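Long-range contacts in post-proline cleaving enzyme (Rickettsia typhi, PDB 4HVT), which probably acts as a serine-type oligopeptidase that cleaves peptides on the carboxyl side of proline: residues Glu407-Ile412 with Leu425-His430; Gly152-Phe157 with Glu184-Tyr189; Ala627-Leu632 with Arg658-Val663; Asn194-Ile199 with Trp221-Ser226. One frame throughout, in Å; residues are numbered along the deposited sequence. Where two conformers were deposited one is given.

Contact 1 of 4, residues Glu407-Ile412 with Leu425-His430; sequences EEEALI and LWVKTH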
# COMPACT_ATOMS: atom_id res chain seq x y z
N GLU A 407 23.06 7.41 -7.66
CA GLU A 407 22.88 7.48 -9.10
C GLU A 407 22.53 8.92 -9.55
O GLU A 407 21.64 9.58 -8.98
CB GLU A 407 21.75 6.52 -9.53
CG GLU A 407 22.05 5.06 -9.30
CD GLU A 407 23.12 4.50 -10.23
OE1 GLU A 407 23.36 5.07 -11.33
OE2 GLU A 407 23.71 3.48 -9.86
N GLU A 408 23.19 9.39 -10.61
CA GLU A 408 22.79 10.64 -11.27
C GLU A 408 21.45 10.55 -12.02
O GLU A 408 20.74 11.51 -12.05
CB GLU A 408 23.87 11.07 -12.29
CG GLU A 408 25.12 11.51 -11.53
CD GLU A 408 26.31 11.80 -12.39
OE1 GLU A 408 26.44 11.18 -13.47
OE2 GLU A 408 27.14 12.64 -11.96
N GLU A 409 21.16 9.40 -12.62
CA GLU A 409 19.96 9.18 -13.42
C GLU A 409 18.87 8.48 -12.61
O GLU A 409 19.12 7.78 -11.64
CB GLU A 409 20.27 8.36 -14.67
CG GLU A 409 21.22 9.10 -15.60
CD GLU A 409 21.46 8.36 -16.94
OE1 GLU A 409 21.36 7.12 -17.03
OE2 GLU A 409 21.80 9.05 -17.91
N ALA A 410 17.64 8.65 -13.06
CA ALA A 410 16.45 8.17 -12.35
C ALA A 410 15.35 7.90 -13.39
O ALA A 410 15.42 8.42 -14.50
CB ALA A 410 15.97 9.22 -11.35
N LEU A 411 14.38 7.09 -13.02
CA LEU A 411 13.20 6.83 -13.85
C LEU A 411 11.97 7.44 -13.24
O LEU A 411 11.66 7.21 -12.05
CB LEU A 411 12.99 5.36 -14.12
CG LEU A 411 14.11 4.70 -14.93
CD1 LEU A 411 14.00 3.20 -14.90
CD2 LEU A 411 14.14 5.22 -16.38
N ILE A 412 11.27 8.22 -14.05
CA ILE A 412 10.10 9.00 -13.63
C ILE A 412 8.90 8.41 -14.36
O ILE A 412 9.02 8.11 -15.55
CB ILE A 412 10.29 10.51 -13.98
CG1 ILE A 412 11.09 11.29 -12.88
CG2 ILE A 412 8.96 11.22 -14.09
CD1 ILE A 412 12.39 10.71 -12.59
N LEU A 425 13.46 9.16 -18.51
CA LEU A 425 14.76 9.10 -17.94
C LEU A 425 15.14 10.51 -17.51
O LEU A 425 15.14 11.45 -18.31
CB LEU A 425 15.78 8.60 -18.93
CG LEU A 425 17.24 8.47 -18.47
CD1 LEU A 425 17.37 7.38 -17.40
CD2 LEU A 425 18.10 8.15 -19.68
N TRP A 426 15.50 10.66 -16.25
CA TRP A 426 16.13 11.89 -15.80
C TRP A 426 17.60 11.78 -16.08
O TRP A 426 18.29 10.95 -15.51
CB TRP A 426 15.87 12.07 -14.29
CG TRP A 426 16.50 13.29 -13.65
CD1 TRP A 426 17.66 13.29 -12.88
CD2 TRP A 426 16.03 14.65 -13.66
NE1 TRP A 426 17.91 14.57 -12.42
CE2 TRP A 426 16.96 15.42 -12.90
CE3 TRP A 426 14.95 15.30 -14.27
CZ2 TRP A 426 16.78 16.80 -12.66
CZ3 TRP A 426 14.78 16.65 -14.06
CH2 TRP A 426 15.70 17.40 -13.25
N VAL A 427 18.09 12.66 -16.93
CA VAL A 427 19.46 12.62 -17.41
C VAL A 427 20.33 13.58 -16.62
O VAL A 427 19.85 14.42 -15.83
CB VAL A 427 19.58 12.85 -18.93
CG1 VAL A 427 18.85 11.72 -19.64
CG2 VAL A 427 19.01 14.18 -19.32
N LYS A 428 21.62 13.43 -16.81
CA LYS A 428 22.58 14.11 -15.94
C LYS A 428 22.61 15.61 -16.14
O LYS A 428 23.09 16.31 -15.26
CB LYS A 428 24.00 13.57 -16.12
CG LYS A 428 24.10 12.12 -16.55
CD LYS A 428 25.52 11.79 -17.01
CE LYS A 428 25.90 12.49 -18.30
NZ LYS A 428 27.37 12.55 -18.45
N THR A 429 22.11 16.08 -17.29
CA THR A 429 21.92 17.50 -17.57
C THR A 429 20.57 18.03 -17.01
O THR A 429 20.11 19.13 -17.34
CB THR A 429 21.98 17.75 -19.09
OG1 THR A 429 20.97 16.98 -19.75
CG2 THR A 429 23.36 17.36 -19.64
N HIS A 430 19.94 17.24 -16.14
CA HIS A 430 18.80 17.70 -15.37
C HIS A 430 17.54 18.03 -16.13
O HIS A 430 16.96 19.09 -15.98
CB HIS A 430 19.21 18.84 -14.44
CG HIS A 430 20.39 18.49 -13.60
ND1 HIS A 430 21.57 19.21 -13.63
CD2 HIS A 430 20.60 17.47 -12.73
CE1 HIS A 430 22.43 18.66 -12.79
NE2 HIS A 430 21.86 17.61 -12.24
O HOH W 1 20.29 14.34 -10.93
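Ala410 and Trp426 meet as a hydrogen-bonded antiparallel pair, and a small side chain packs against the root of a large one. Ala410 CB lies 4.1 Å from Trp426 CB. Ile412 adds a second bump: its CD1 also rests on Trp426 CB, and it runs alongside the tryptophan in the same direction. Trp426 CG stands anti to the backbone N (chi1 178°), and the indole beyond it turns its CD1 edge to Glu408 O, 3.7 Å away. The CA of His430, where the chain turns back, lies over one indole face toward the rim. Phe363 packs edge-to-face with the same indole.

On the other face of the sheet Leu411 and Leu425 form a non-hydrogen-bonded pair. Leu411 CD2 touches Leu425 CD1 at 4.0 Å, and the side chains slant across each other. Glu409 fits its stem against the Trp426 carbonyl; its CA comes within 3.2 Å of Trp426 O in a CA-H...O contact. Its carboxylate then lies near the Leu425 methyls and Lys428 CG.

The backbone bonds are unequal. Trp426 N gives a good bond to Ala410 O (2.8 Å), whereas Ala410 N to Trp426 O is weak (3.4 Å). A water in the indole plane extends the pairing: it accepts from Trp426 NE1 at 2.8 Å and donates to Glu408 O. Glu408 makes its salt bridge to Lys359, while Lys428 offers it CD. This hairpin of a propeller blade is thus held by backbone and apolar contacts, with one water bridge beyond the last strand pair and no charge pairing between the segments.

Contact 2 of 4, residues Gly152-Phe157 with Glu184-Tyr189; sequences GKDEMF and EGKFTY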
# COMPACT_ATOMS: atom_id res chain seq x y z
N GLY A 152 1.05 -14.94 0.34
CA GLY A 152 0.77 -13.58 0.74
C GLY A 152 0.84 -13.39 2.24
O GLY A 152 0.22 -12.43 2.77
N LYS A 153 1.60 -14.23 2.94
CA LYS A 153 1.82 -13.96 4.35
C LYS A 153 2.54 -12.61 4.56
O LYS A 153 3.31 -12.17 3.69
CB LYS A 153 2.64 -15.06 5.01
CG LYS A 153 1.88 -16.37 5.13
CD LYS A 153 2.42 -17.29 6.21
CE LYS A 153 3.76 -17.84 5.82
NZ LYS A 153 4.26 -18.53 7.04
N ASP A 154 2.26 -11.96 5.69
CA ASP A 154 3.03 -10.81 6.15
C ASP A 154 4.39 -11.30 6.70
O ASP A 154 5.41 -10.63 6.62
CB ASP A 154 2.31 -10.01 7.25
CG ASP A 154 1.11 -9.18 6.76
OD1 ASP A 154 0.80 -9.12 5.54
OD2 ASP A 154 0.46 -8.56 7.64
N GLU A 155 4.39 -12.46 7.31
CA GLU A 155 5.63 -13.11 7.75
C GLU A 155 6.51 -13.31 6.56
O GLU A 155 6.05 -13.78 5.53
CB GLU A 155 5.32 -14.47 8.33
CG GLU A 155 4.67 -14.41 9.71
CD GLU A 155 4.44 -15.77 10.31
OE1 GLU A 155 3.86 -16.62 9.65
OE2 GLU A 155 4.85 -15.98 11.50
N MET A 156 7.79 -13.01 6.73
CA MET A 156 8.75 -13.11 5.64
C MET A 156 10.16 -13.46 6.15
O MET A 156 10.41 -13.47 7.37
CB MET A 156 8.75 -11.85 4.81
CG MET A 156 9.00 -10.57 5.57
SD MET A 156 8.92 -9.09 4.46
CE MET A 156 7.35 -9.15 3.78
N PHE A 157 11.03 -13.78 5.21
CA PHE A 157 12.42 -14.18 5.47
C PHE A 157 13.25 -13.59 4.33
O PHE A 157 12.78 -12.71 3.61
CB PHE A 157 12.56 -15.71 5.58
CG PHE A 157 12.05 -16.44 4.41
CD1 PHE A 157 10.69 -16.64 4.24
CD2 PHE A 157 12.92 -16.92 3.44
CE1 PHE A 157 10.21 -17.30 3.14
CE2 PHE A 157 12.44 -17.62 2.35
CZ PHE A 157 11.09 -17.79 2.20
N GLU A 184 10.58 -16.97 10.52
CA GLU A 184 9.82 -15.96 9.79
C GLU A 184 9.31 -14.92 10.74
O GLU A 184 9.10 -15.20 11.92
CB GLU A 184 8.64 -16.61 9.09
CG GLU A 184 9.02 -17.62 8.02
CD GLU A 184 7.82 -18.43 7.54
OE1 GLU A 184 6.87 -17.83 7.01
OE2 GLU A 184 7.76 -19.65 7.79
N GLY A 185 9.11 -13.71 10.25
CA GLY A 185 8.57 -12.64 11.08
C GLY A 185 7.83 -11.65 10.21
O GLY A 185 8.24 -11.43 9.08
N LYS A 186 6.74 -11.07 10.75
CA LYS A 186 5.95 -10.12 9.94
C LYS A 186 6.78 -8.88 9.61
O LYS A 186 7.19 -8.12 10.48
CB LYS A 186 4.65 -9.71 10.60
CG LYS A 186 3.64 -10.83 10.70
CD LYS A 186 2.24 -10.29 11.00
CE LYS A 186 2.17 -9.58 12.32
NZ LYS A 186 0.79 -9.02 12.50
N PHE A 187 6.99 -8.68 8.33
CA PHE A 187 7.80 -7.58 7.78
C PHE A 187 9.19 -7.52 8.44
O PHE A 187 9.76 -6.46 8.67
CB PHE A 187 7.04 -6.26 7.83
CG PHE A 187 5.74 -6.30 7.07
CD1 PHE A 187 5.74 -6.49 5.69
CD2 PHE A 187 4.54 -6.27 7.72
CE1 PHE A 187 4.56 -6.54 4.96
CE2 PHE A 187 3.37 -6.35 7.02
CZ PHE A 187 3.38 -6.50 5.66
N THR A 188 9.76 -8.69 8.62
CA THR A 188 11.21 -8.82 8.91
C THR A 188 11.93 -8.47 7.65
O THR A 188 11.76 -9.14 6.62
CB THR A 188 11.58 -10.23 9.33
OG1 THR A 188 11.04 -10.50 10.64
CG2 THR A 188 13.10 -10.34 9.39
N TYR A 189 12.69 -7.38 7.71
CA TYR A 189 13.54 -6.93 6.63
C TYR A 189 14.95 -6.63 7.15
O TYR A 189 15.10 -6.04 8.26
CB TYR A 189 13.03 -5.62 6.01
CG TYR A 189 11.78 -5.69 5.20
CD1 TYR A 189 11.78 -6.23 3.92
CD2 TYR A 189 10.62 -5.13 5.68
CE1 TYR A 189 10.59 -6.23 3.15
CE2 TYR A 189 9.45 -5.13 4.94
CZ TYR A 189 9.44 -5.67 3.69
OH TYR A 189 8.24 -5.65 3.02
O HOH W 2 5.80 -21.43 7.21
O HOH W 3 0.18 -7.57 10.20
O HOH W 4 6.79 -16.33 4.68
O HOH W 5 6.30 -14.50 13.26
O HOH W 6 13.04 -9.98 4.44
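Glu155 and Lys186 face each other as a non-hydrogen-bonded antiparallel pair, their CA atoms only 3.7 Å apart. Met156 and Gly185 form the next, hydrogen-bonded pair: Met156 N binds Gly185 O at 2.9 Å and Gly185 N binds Met156 O. Gly185 O also accepts from Thr188 N within the type II turn of 185-188. The two donors reach it from opposite faces of its plane. Phe187 N, inside that turn, bonds to Asp154 O.

Met156 fills the hollow beside the turn. Its CG stands between the backbone N and the carbonyl carbon (chi1 55°), close to Thr188 O. Its SD lies over the Tyr189 ring, 3.8 Å from the centroid, a Met-aromatic contact. Its CE meets Phe187 CD1 at 3.6 Å. At the other end Lys153 NZ binds Glu184 OE1 at 2.7 Å, on the syn side. It also bridges to Glu155 OE1, which probably eases the repulsion between the two carboxylates. Asp154 CG packs on Phe187 CE2, while its OD2 pairs with Arg651.

The short strand 185-186 borders strand 155-162 of a propeller blade, whose strand 143-150 packs on Phe157, Glu184 and Tyr189. Gln650 and Arg651, from a loop of the hydrolase domain, meet Glu155 and Asp154, and the Asp154 side chain lies near, without touching, the residues of a probable Ser-His-Asp triad.

Contact 3 of 4, residues Ala627-Leu632 with Arg658-Val663; sequences APLENL and RIFEYV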
# COMPACT_ATOMS: atom_id res chain seq x y z
N ALA A 627 -21.00 0.00 13.43
CA ALA A 627 -20.41 -1.31 13.20
C ALA A 627 -21.42 -2.18 12.43
O ALA A 627 -22.52 -2.33 12.90
CB ALA A 627 -20.01 -1.95 14.52
N PRO A 628 -21.04 -2.72 11.25
CA PRO A 628 -22.09 -3.42 10.44
C PRO A 628 -22.74 -4.57 11.16
O PRO A 628 -23.98 -4.76 11.04
CB PRO A 628 -21.32 -3.88 9.18
CG PRO A 628 -20.14 -3.01 9.12
CD PRO A 628 -19.77 -2.58 10.55
N LEU A 629 -22.00 -5.32 11.98
CA LEU A 629 -22.61 -6.53 12.63
C LEU A 629 -23.58 -6.15 13.71
O LEU A 629 -24.44 -6.99 14.12
CB LEU A 629 -21.54 -7.46 13.22
CG LEU A 629 -20.52 -8.04 12.24
CD1 LEU A 629 -19.46 -8.81 13.03
CD2 LEU A 629 -21.20 -8.97 11.26
N GLU A 630 -23.51 -4.89 14.15
CA GLU A 630 -24.45 -4.34 15.14
C GLU A 630 -25.66 -3.62 14.52
O GLU A 630 -26.57 -3.16 15.24
CB GLU A 630 -23.76 -3.33 16.05
CG GLU A 630 -22.70 -3.94 16.94
CD GLU A 630 -23.27 -4.89 18.00
OE1 GLU A 630 -24.08 -4.45 18.86
OE2 GLU A 630 -22.93 -6.09 17.97
N ASN A 631 -25.73 -3.55 13.20
CA ASN A 631 -26.75 -2.73 12.54
C ASN A 631 -27.28 -3.51 11.34
O ASN A 631 -27.48 -2.98 10.28
CB ASN A 631 -26.21 -1.35 12.14
CG ASN A 631 -25.92 -0.48 13.36
OD1 ASN A 631 -26.84 0.15 13.93
ND2 ASN A 631 -24.68 -0.52 13.83
N LEU A 632 -27.50 -4.80 11.54
CA LEU A 632 -28.07 -5.67 10.50
C LEU A 632 -29.47 -6.17 10.89
O LEU A 632 -29.68 -6.67 11.97
CB LEU A 632 -27.22 -6.90 10.30
CG LEU A 632 -26.02 -6.92 9.39
CD1 LEU A 632 -25.39 -8.29 9.52
CD2 LEU A 632 -26.30 -6.66 7.94
N ARG A 658 -15.52 -13.85 6.98
CA ARG A 658 -16.25 -15.06 7.31
C ARG A 658 -17.49 -14.74 8.13
O ARG A 658 -18.59 -15.20 7.78
CB ARG A 658 -15.38 -15.99 8.12
CG ARG A 658 -14.41 -16.78 7.31
CD ARG A 658 -13.34 -17.35 8.20
NE ARG A 658 -12.40 -18.20 7.51
CZ ARG A 658 -11.45 -18.91 8.12
NH1 ARG A 658 -11.33 -18.92 9.45
NH2 ARG A 658 -10.63 -19.66 7.39
N ILE A 659 -17.34 -13.98 9.21
CA ILE A 659 -18.55 -13.62 10.04
C ILE A 659 -19.65 -12.81 9.33
O ILE A 659 -20.90 -13.03 9.54
CB ILE A 659 -18.14 -12.99 11.42
CG1 ILE A 659 -19.33 -12.95 12.36
CG2 ILE A 659 -17.54 -11.56 11.35
CD1 ILE A 659 -19.83 -14.31 12.76
N PHE A 660 -19.21 -11.88 8.45
CA PHE A 660 -20.15 -11.11 7.69
C PHE A 660 -20.96 -12.06 6.78
O PHE A 660 -22.12 -11.93 6.69
CB PHE A 660 -19.42 -10.09 6.89
CG PHE A 660 -20.26 -9.00 6.32
CD1 PHE A 660 -21.23 -8.37 7.07
CD2 PHE A 660 -19.95 -8.49 5.06
CE1 PHE A 660 -21.97 -7.35 6.55
CE2 PHE A 660 -20.67 -7.46 4.54
CZ PHE A 660 -21.68 -6.87 5.32
N GLU A 661 -20.26 -12.95 6.06
CA GLU A 661 -20.92 -13.98 5.21
C GLU A 661 -21.86 -14.84 6.07
O GLU A 661 -23.00 -15.13 5.70
CB GLU A 661 -19.88 -14.87 4.56
CG GLU A 661 -20.34 -16.13 3.84
CD GLU A 661 -21.29 -15.86 2.67
OE1 GLU A 661 -21.65 -14.70 2.33
OE2 GLU A 661 -21.76 -16.87 2.10
N TYR A 662 -21.36 -15.28 7.21
CA TYR A 662 -22.16 -16.19 8.05
C TYR A 662 -23.46 -15.55 8.49
O TYR A 662 -24.53 -16.19 8.40
CB TYR A 662 -21.34 -16.67 9.25
CG TYR A 662 -22.09 -17.70 10.10
CD1 TYR A 662 -22.96 -17.31 11.09
CD2 TYR A 662 -21.84 -19.04 9.92
CE1 TYR A 662 -23.62 -18.26 11.86
CE2 TYR A 662 -22.49 -19.99 10.66
CZ TYR A 662 -23.36 -19.60 11.63
OH TYR A 662 -23.96 -20.58 12.34
N VAL A 663 -23.40 -14.29 8.93
CA VAL A 663 -24.60 -13.59 9.37
C VAL A 663 -25.51 -13.21 8.20
O VAL A 663 -26.72 -13.41 8.26
CB VAL A 663 -24.29 -12.37 10.26
CG1 VAL A 663 -25.59 -11.77 10.80
CG2 VAL A 663 -23.40 -12.81 11.40
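Leu629 and Leu632 pack on Ile659, Phe660 and Val663 at the surface of an alpha/beta-hydrolase domain. Helix 655-664 connects the parallel neighbouring strands 640-646 and 672-677 in a beta-alpha-beta crossover. Segment 627-632 follows helix 617-626 and opens with a short 3-10 turn.

Everything between the two segments is apolar. Leu629 divides its two methyls between different partners. CD1 touches Ile659 CG2 at 3.8 Å. CD2 comes to the edge of the Phe660 ring, near its plane and 4.2 Å from CD1 of that ring, and also approaches Val663 CG2. Leu629 CG is anti to the carbonyl carbon (chi1 -61°), and the fork beyond it faces the helix. Leu632 makes a separate contact one helical turn on: its CD1 meets Val663 CG1 at 3.7 Å, the shortest approach between the segments. Pro628 CB adds a looser touch at 4.4 Å from Phe660 CE1. Ile659 and Val663 are four residues apart, so they line one side of the helix and receive the two leucines in turn.

Other elements complete this packing. Helix 567-578 touches Pro628, Leu632 and Phe660, and Leu593 touches Leu629 and Phe660. On the helix, Arg658 and Glu661 turn to other partners, with salt bridges to Glu676 and Arg42.

Hydrogen bonds act within each segment. In 627-632 they close the 3-10 turn that carries Leu629. Asn631 ND2 also donates to Lys624 O of helix 617-626. Ala627 O accepts from Glu630 N and, from the opposite face of its carbonyl plane, from Asn631 ND2 at 3.0 Å, with an N-H...O angle of 163°.

Contact 4 of 4, residues Asn194-Ile199 with Trp221-Ser226; sequences NKDTII and WKRGES. With EDO (1,2-ethanediol), chain B.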
# COMPACT_ATOMS: atom_id res chain seq x y z
N ASN A 194 27.78 -3.80 7.07
CA ASN A 194 28.96 -3.85 6.26
C ASN A 194 28.90 -5.14 5.45
O ASN A 194 27.91 -5.85 5.53
CB ASN A 194 30.26 -3.64 7.07
CG ASN A 194 30.54 -4.74 8.10
OD1 ASN A 194 30.26 -5.91 7.89
ND2 ASN A 194 31.15 -4.35 9.25
N LYS A 195 29.95 -5.50 4.72
CA LYS A 195 29.82 -6.65 3.85
C LYS A 195 29.63 -7.97 4.60
O LYS A 195 29.18 -8.96 3.99
CB LYS A 195 31.01 -6.76 2.91
CG LYS A 195 32.31 -7.07 3.59
CD LYS A 195 33.43 -7.03 2.55
CE LYS A 195 34.74 -7.31 3.20
NZ LYS A 195 34.88 -8.60 3.93
N ASP A 196 29.90 -7.95 5.91
CA ASP A 196 29.83 -9.14 6.77
C ASP A 196 28.92 -9.00 7.98
O ASP A 196 29.00 -9.82 8.91
CB ASP A 196 31.23 -9.55 7.25
CG ASP A 196 32.17 -9.88 6.09
OD1 ASP A 196 31.74 -10.61 5.18
OD2 ASP A 196 33.36 -9.42 6.10
N THR A 197 27.99 -8.03 7.95
CA THR A 197 27.17 -7.78 9.12
C THR A 197 25.84 -7.20 8.71
O THR A 197 25.78 -6.32 7.82
CB THR A 197 27.86 -6.75 10.03
OG1 THR A 197 29.23 -7.11 10.21
CG2 THR A 197 27.19 -6.70 11.39
N ILE A 198 24.77 -7.74 9.25
CA ILE A 198 23.43 -7.16 9.03
C ILE A 198 22.73 -6.86 10.36
O ILE A 198 23.08 -7.42 11.43
CB ILE A 198 22.53 -8.08 8.13
CG1 ILE A 198 22.21 -9.41 8.83
CG2 ILE A 198 23.23 -8.35 6.80
CD1 ILE A 198 21.11 -10.26 8.21
N ILE A 199 21.74 -5.99 10.30
CA ILE A 199 20.84 -5.80 11.41
C ILE A 199 19.41 -6.08 10.92
O ILE A 199 19.03 -5.78 9.80
CB ILE A 199 21.00 -4.36 11.99
CG1 ILE A 199 20.12 -4.17 13.20
CG2 ILE A 199 20.71 -3.27 10.97
CD1 ILE A 199 20.41 -2.86 13.90
N TRP A 221 23.97 -9.40 13.30
CA TRP A 221 24.40 -10.75 12.95
C TRP A 221 25.60 -10.69 12.02
O TRP A 221 25.55 -9.99 10.97
CB TRP A 221 23.24 -11.51 12.33
CG TRP A 221 23.44 -13.00 12.19
CD1 TRP A 221 24.27 -13.81 12.91
CD2 TRP A 221 22.69 -13.87 11.33
NE1 TRP A 221 24.16 -15.10 12.49
CE2 TRP A 221 23.19 -15.16 11.51
CE3 TRP A 221 21.67 -13.66 10.40
CZ2 TRP A 221 22.66 -16.28 10.84
CZ3 TRP A 221 21.19 -14.76 9.68
CH2 TRP A 221 21.70 -16.05 9.91
N LYS A 222 26.65 -11.41 12.40
CA LYS A 222 27.94 -11.48 11.73
C LYS A 222 28.04 -12.71 10.87
O LYS A 222 27.60 -13.82 11.22
CB LYS A 222 29.09 -11.51 12.77
CG LYS A 222 29.20 -10.28 13.66
CD LYS A 222 30.15 -10.53 14.84
CE LYS A 222 31.58 -10.80 14.45
NZ LYS A 222 32.07 -9.57 13.80
N ARG A 223 28.65 -12.52 9.72
CA ARG A 223 28.92 -13.59 8.78
C ARG A 223 29.72 -14.69 9.44
O ARG A 223 30.65 -14.42 10.23
CB ARG A 223 29.62 -13.07 7.51
CG ARG A 223 29.75 -14.12 6.44
CD ARG A 223 30.37 -13.59 5.14
NE ARG A 223 29.67 -12.47 4.54
CZ ARG A 223 28.54 -12.56 3.86
NH1 ARG A 223 27.96 -13.74 3.64
NH2 ARG A 223 27.99 -11.46 3.39
N GLY A 224 29.29 -15.92 9.18
CA GLY A 224 29.95 -17.12 9.62
C GLY A 224 29.45 -17.66 10.93
O GLY A 224 29.82 -18.78 11.28
N GLU A 225 28.69 -16.85 11.69
CA GLU A 225 28.18 -17.25 13.01
C GLU A 225 26.76 -17.78 12.93
O GLU A 225 25.96 -17.29 12.17
CB GLU A 225 28.17 -16.08 13.96
CG GLU A 225 29.57 -15.51 14.19
CD GLU A 225 29.63 -14.44 15.28
OE1 GLU A 225 28.58 -14.08 15.93
OE2 GLU A 225 30.79 -13.95 15.44
N SER A 226 26.45 -18.78 13.76
CA SER A 226 25.09 -19.27 13.88
C SER A 226 24.17 -18.15 14.33
O SER A 226 24.58 -17.26 15.06
CB SER A 226 25.03 -20.41 14.92
OG SER A 226 23.71 -20.92 15.00
C1 EDO B . 25.85 -15.95 7.33
O1 EDO B . 27.23 -16.34 7.16
C2 EDO B . 25.60 -15.75 8.83
O2 EDO B . 25.68 -17.05 9.42
O HOH W 7 31.06 -9.30 10.87
O HOH W 8 30.34 -6.89 13.00
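Arg223 makes the side-chain polar bonds of this contact, to Lys195 and Asp196. Its NH2 bonds almost straight to Lys195 O (2.8 Å, 175° at the hydrogen), in the guanidinium plane. Its NE meets the anti lone pair of Asp196 OD1 at 2.9 Å in a salt bridge. The carboxylate and guanidinium planes stand 80° apart, so the acid offers one oxygen rather than a flat pair. Its OD2 goes instead to Lys195 NZ at 2.8 Å. Glu160 gives the guanidinium a second acidic partner.

Backbone bonds continue the pairing. Arg223 N binds Asp196 O, and Ile198 and Trp221 exchange two bonds as a hydrogen-bonded antiparallel pair. Thr197 with Lys222 is the non-hydrogen-bonded pair beside it. One water joins Asp196 O to Lys222 NZ.

Within 194-197, Asn194 OD1 accepts from Asp196 N in an Asx turn (2.9 Å) and from Thr197 OG1. Asp196, which meets the arginine, lies within this turn.

The apolar part is small. Ile198 CD1 lies 4.1 Å from Trp221 CE3; the isoleucine keeps alongside the indole, both leaving the same sheet face, with Phe173 packed against both. A 1,2-ethanediol, probably from the crystallisation liquor, sits with C2 over one indole face. Its O1 accepts from Gly224 N at 2.9 Å and its O2 donates to Glu225 O, which also takes Trp221 NE1.

Strands 197-200 and 217-222 are the two inner strands of a four-stranded antiparallel sheet, the up-and-down blade of a beta-propeller as in prolyl oligopeptidases.

Overall arrangement
Contacts 1, 2 and 4 belong to the beta-propeller and contact 3 to the hydrolase domain. All four are partly buried. Contacts 2 and 3 have no exposed touching residue, while contacts 1 and 4 have exposed ones at their turns. Contacts 1 and 4 each join the two inner strands of a different blade, far from the centre of the chain. Contact 4 adds a salt-bridge network, where contact 1 relies on leucine and tryptophan packing. Contact 2 is the most central, about 16 Å from the chain centre, and it meets Gln650 and Arg651 of the hydrolase domain. Its chemistry mixes charges with Met-aromatic packing. Contact 3 is purely apolar between its segments.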